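PDB 1NVT: shikimate 5'-dehydrogenase from Methanocaldococcus jannaschii, which catalyses the NADP-dependent reversible interconversion of 3-dehydroshikimate and shikimate, a step in the synthesis of aromatic compounds. Local coordinates for residues Leu174-Phe178 and Gly179-Lys183. Numbering follows the deposited sequence.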
ATOM      1  N   LEU A 174     -34.058  -1.363 -16.575  1.00 57.05           N
ATOM      2  CA  LEU A 174     -34.470  -0.033 -16.141  1.00 58.03           C
ATOM      3  C   LEU A 174     -35.957   0.229 -16.411  1.00 59.79           C
ATOM      4  O   LEU A 174     -36.483   1.294 -16.069  1.00 59.62           O
ATOM      5  CB  LEU A 174     -33.623   1.039 -16.833  1.00 57.68           C
ATOM      6  CG  LEU A 174     -32.101   0.993 -16.646  1.00 56.38           C
ATOM      7  CD1 LEU A 174     -31.480   2.213 -17.309  1.00 54.32           C
ATOM      8  CD2 LEU A 174     -31.753   0.960 -15.168  1.00 56.62           C
ATOM      9  N   ASN A 175     -36.626  -0.749 -17.019  1.00 60.76           N
ATOM     10  CA  ASN A 175     -38.043  -0.637 -17.346  1.00 62.15           C
ATOM     11  C   ASN A 175     -38.351   0.562 -18.246  1.00 62.86           C
ATOM     12  O   ASN A 175     -38.881   1.585 -17.800  1.00 63.31           O
ATOM     13  CB  ASN A 175     -38.877  -0.568 -16.065  1.00 63.51           C
ATOM     14  CG  ASN A 175     -40.318  -0.180 -16.327  1.00 66.60           C
ATOM     15  OD1 ASN A 175     -40.678   1.000 -16.263  1.00 67.27           O
ATOM     16  ND2 ASN A 175     -41.151  -1.171 -16.641  1.00 67.75           N
ATOM     17  N   LYS A 176     -38.002   0.423 -19.519  1.00 62.71           N
ATOM     18  CA  LYS A 176     -38.237   1.460 -20.516  1.00 63.30           C
ATOM     19  C   LYS A 176     -38.779   0.813 -21.787  1.00 63.30           C
ATOM     20  O   LYS A 176     -38.741  -0.413 -21.940  1.00 62.13           O
ATOM     21  CB  LYS A 176     -36.937   2.212 -20.844  1.00 64.49           C
ATOM     22  CG  LYS A 176     -36.604   3.395 -19.929  1.00 65.49           C
ATOM     23  CD  LYS A 176     -36.226   2.954 -18.524  1.00 66.56           C
ATOM     24  CE  LYS A 176     -35.793   4.141 -17.665  1.00 67.13           C
ATOM     25  NZ  LYS A 176     -36.864   5.167 -17.510  1.00 66.91           N
ATOM     26  N   LYS A 177     -39.285   1.642 -22.693  1.00 63.79           N
ATOM     27  CA  LYS A 177     -39.831   1.152 -23.951  1.00 64.21           C
ATOM     28  C   LYS A 177     -38.676   0.849 -24.887  1.00 63.66           C
ATOM     29  O   LYS A 177     -37.873   1.728 -25.196  1.00 62.21           O
ATOM     30  CB  LYS A 177     -40.763   2.193 -24.580  1.00 64.60           C
ATOM     31  CG  LYS A 177     -41.963   2.548 -23.704  1.00 66.37           C
ATOM     32  CD  LYS A 177     -42.966   3.439 -24.432  1.00 66.60           C
ATOM     33  CE  LYS A 177     -44.122   3.833 -23.514  1.00 66.74           C
ATOM     34  NZ  LYS A 177     -44.818   2.648 -22.931  1.00 66.66           N
ATOM     35  N   PHE A 178     -38.602  -0.401 -25.333  1.00 64.00           N
ATOM     36  CA  PHE A 178     -37.537  -0.835 -26.221  1.00 64.46           C
ATOM     37  C   PHE A 178     -37.363   0.046 -27.456  1.00 64.31           C
ATOM     38  O   PHE A 178     -36.602   1.009 -27.433  1.00 65.67           O
ATOM     39  CB  PHE A 178     -37.763  -2.289 -26.651  1.00 65.24           C
ATOM     40  CG  PHE A 178     -36.617  -2.871 -27.430  1.00 66.60           C
ATOM     41  CD1 PHE A 178     -35.326  -2.851 -26.909  1.00 67.52           C
ATOM     42  CD2 PHE A 178     -36.820  -3.422 -28.692  1.00 66.78           C
ATOM     43  CE1 PHE A 178     -34.253  -3.368 -27.634  1.00 67.85           C
ATOM     44  CE2 PHE A 178     -35.753  -3.943 -29.424  1.00 66.86           C
ATOM     45  CZ  PHE A 178     -34.467  -3.914 -28.894  1.00 67.18           C
ATOM     46  N   GLY A 179     -38.073  -0.279 -28.529  1.00 64.41           N
ATOM     47  CA  GLY A 179     -37.947   0.483 -29.761  1.00 63.09           C
ATOM     48  C   GLY A 179     -38.158   1.985 -29.678  1.00 62.61           C
ATOM     49  O   GLY A 179     -38.174   2.656 -30.711  1.00 61.84           O
ATOM     50  N   GLU A 180     -38.306   2.527 -28.472  1.00 62.29           N
ATOM     51  CA  GLU A 180     -38.531   3.964 -28.330  1.00 62.84           C
ATOM     52  C   GLU A 180     -37.534   4.702 -27.435  1.00 61.77           C
ATOM     53  O   GLU A 180     -36.806   5.571 -27.912  1.00 61.14           O
ATOM     54  CB  GLU A 180     -39.959   4.212 -27.838  1.00 64.55           C
ATOM     55  CG  GLU A 180     -40.322   5.678 -27.655  1.00 67.72           C
ATOM     56  CD  GLU A 180     -41.805   5.875 -27.394  1.00 69.73           C
ATOM     57  OE1 GLU A 180     -42.602   5.692 -28.341  1.00 70.42           O
ATOM     58  OE2 GLU A 180     -42.176   6.203 -26.244  1.00 71.26           O
ATOM     59  N   GLU A 181     -37.504   4.368 -26.145  1.00 60.66           N
ATOM     60  CA  GLU A 181     -36.583   5.021 -25.210  1.00 61.02           C
ATOM     61  C   GLU A 181     -35.153   4.489 -25.336  1.00 60.09           C
ATOM     62  O   GLU A 181     -34.186   5.249 -25.261  1.00 60.07           O
ATOM     63  CB  GLU A 181     -37.081   4.849 -23.770  1.00 61.06           C
ATOM     64  CG  GLU A 181     -38.331   5.666 -23.459  1.00 63.07           C
ATOM     65  CD  GLU A 181     -38.920   5.361 -22.091  1.00 64.83           C
ATOM     66  OE1 GLU A 181     -39.236   4.177 -21.833  1.00 64.20           O
ATOM     67  OE2 GLU A 181     -39.075   6.305 -21.280  1.00 64.58           O
ATOM     68  N   VAL A 182     -35.036   3.181 -25.531  1.00 58.64           N
ATOM     69  CA  VAL A 182     -33.748   2.521 -25.677  1.00 57.25           C
ATOM     70  C   VAL A 182     -33.701   1.839 -27.045  1.00 56.99           C
ATOM     71  O   VAL A 182     -34.224   0.734 -27.219  1.00 56.63           O
ATOM     72  CB  VAL A 182     -33.548   1.452 -24.581  1.00 57.37           C
ATOM     73  CG1 VAL A 182     -32.144   0.860 -24.674  1.00 56.06           C
ATOM     74  CG2 VAL A 182     -33.787   2.062 -23.214  1.00 55.99           C
ATOM     75  N   LYS A 183     -33.074   2.500 -28.012  1.00 56.11           N
ATOM     76  CA  LYS A 183     -32.972   1.958 -29.358  1.00 55.21           C
ATOM     77  C   LYS A 183     -31.571   1.447 -29.664  1.00 55.55           C
ATOM     78  O   LYS A 183     -30.627   1.679 -28.906  1.00 54.32           O
ATOM     79  CB  LYS A 183     -33.351   3.026 -30.388  1.00 56.11           C
ATOM     80  CG  LYS A 183     -34.767   3.565 -30.247  1.00 56.70           C
ATOM     81  CD  LYS A 183     -35.094   4.544 -31.361  1.00 58.08           C
ATOM     82  CE  LYS A 183     -36.498   5.111 -31.204  1.00 59.90           C
ATOM     83  NZ  LYS A 183     -36.822   6.060 -32.309  1.00 61.95           N
TER
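Two backbone amides converge on the carbonyl oxygen of Lys-177. Glu-181 N lies 2.8 Å from Lys-177 O and gives a bent bond (134° at the hydrogen). Val-182 N, 3.2 Å from the same Lys-177 O, comes in much straighter, and the two bonds close a short, weakly bonded helical turn. The Glu-181 side chain grips the amide of the same lysine. CG of Glu-181 sits beside its own backbone N (chi1 -71°) and the chain then runs extended, which brings Glu-181 OE1 to 2.7 Å from Lys-177 N in a nearly straight bond that uses the anti lone pair. Lys-177 is therefore held by both its amide and its carbonyl. The side chains of Lys-176 and Glu-181 cross at about a right angle, CG of Lys-176 lying 3.3 Å from Glu-181 OE1. Lys-176 NZ is 4.5 Å from Glu-181 OE2, near enough for attraction but beyond a salt bridge. Lys-177 and Glu-180 lie side by side on the exposed flank, with CD of Lys-177 3.4 Å from OE2 of Glu-180. CG2 of Val-182 meets CB of Lys-176 at 3.9 Å, and Phe-178 and Val-182 both pack on Ala-167 of helix 160-174. After the Schellman motif at Asn-175 closes that helix, the turn forms the last link of a beta-alpha-beta crossover from strand 152-156 through helix 160-174 to parallel strand 182-185, at the edge of this chain's NADP-binding Rossmann sheet.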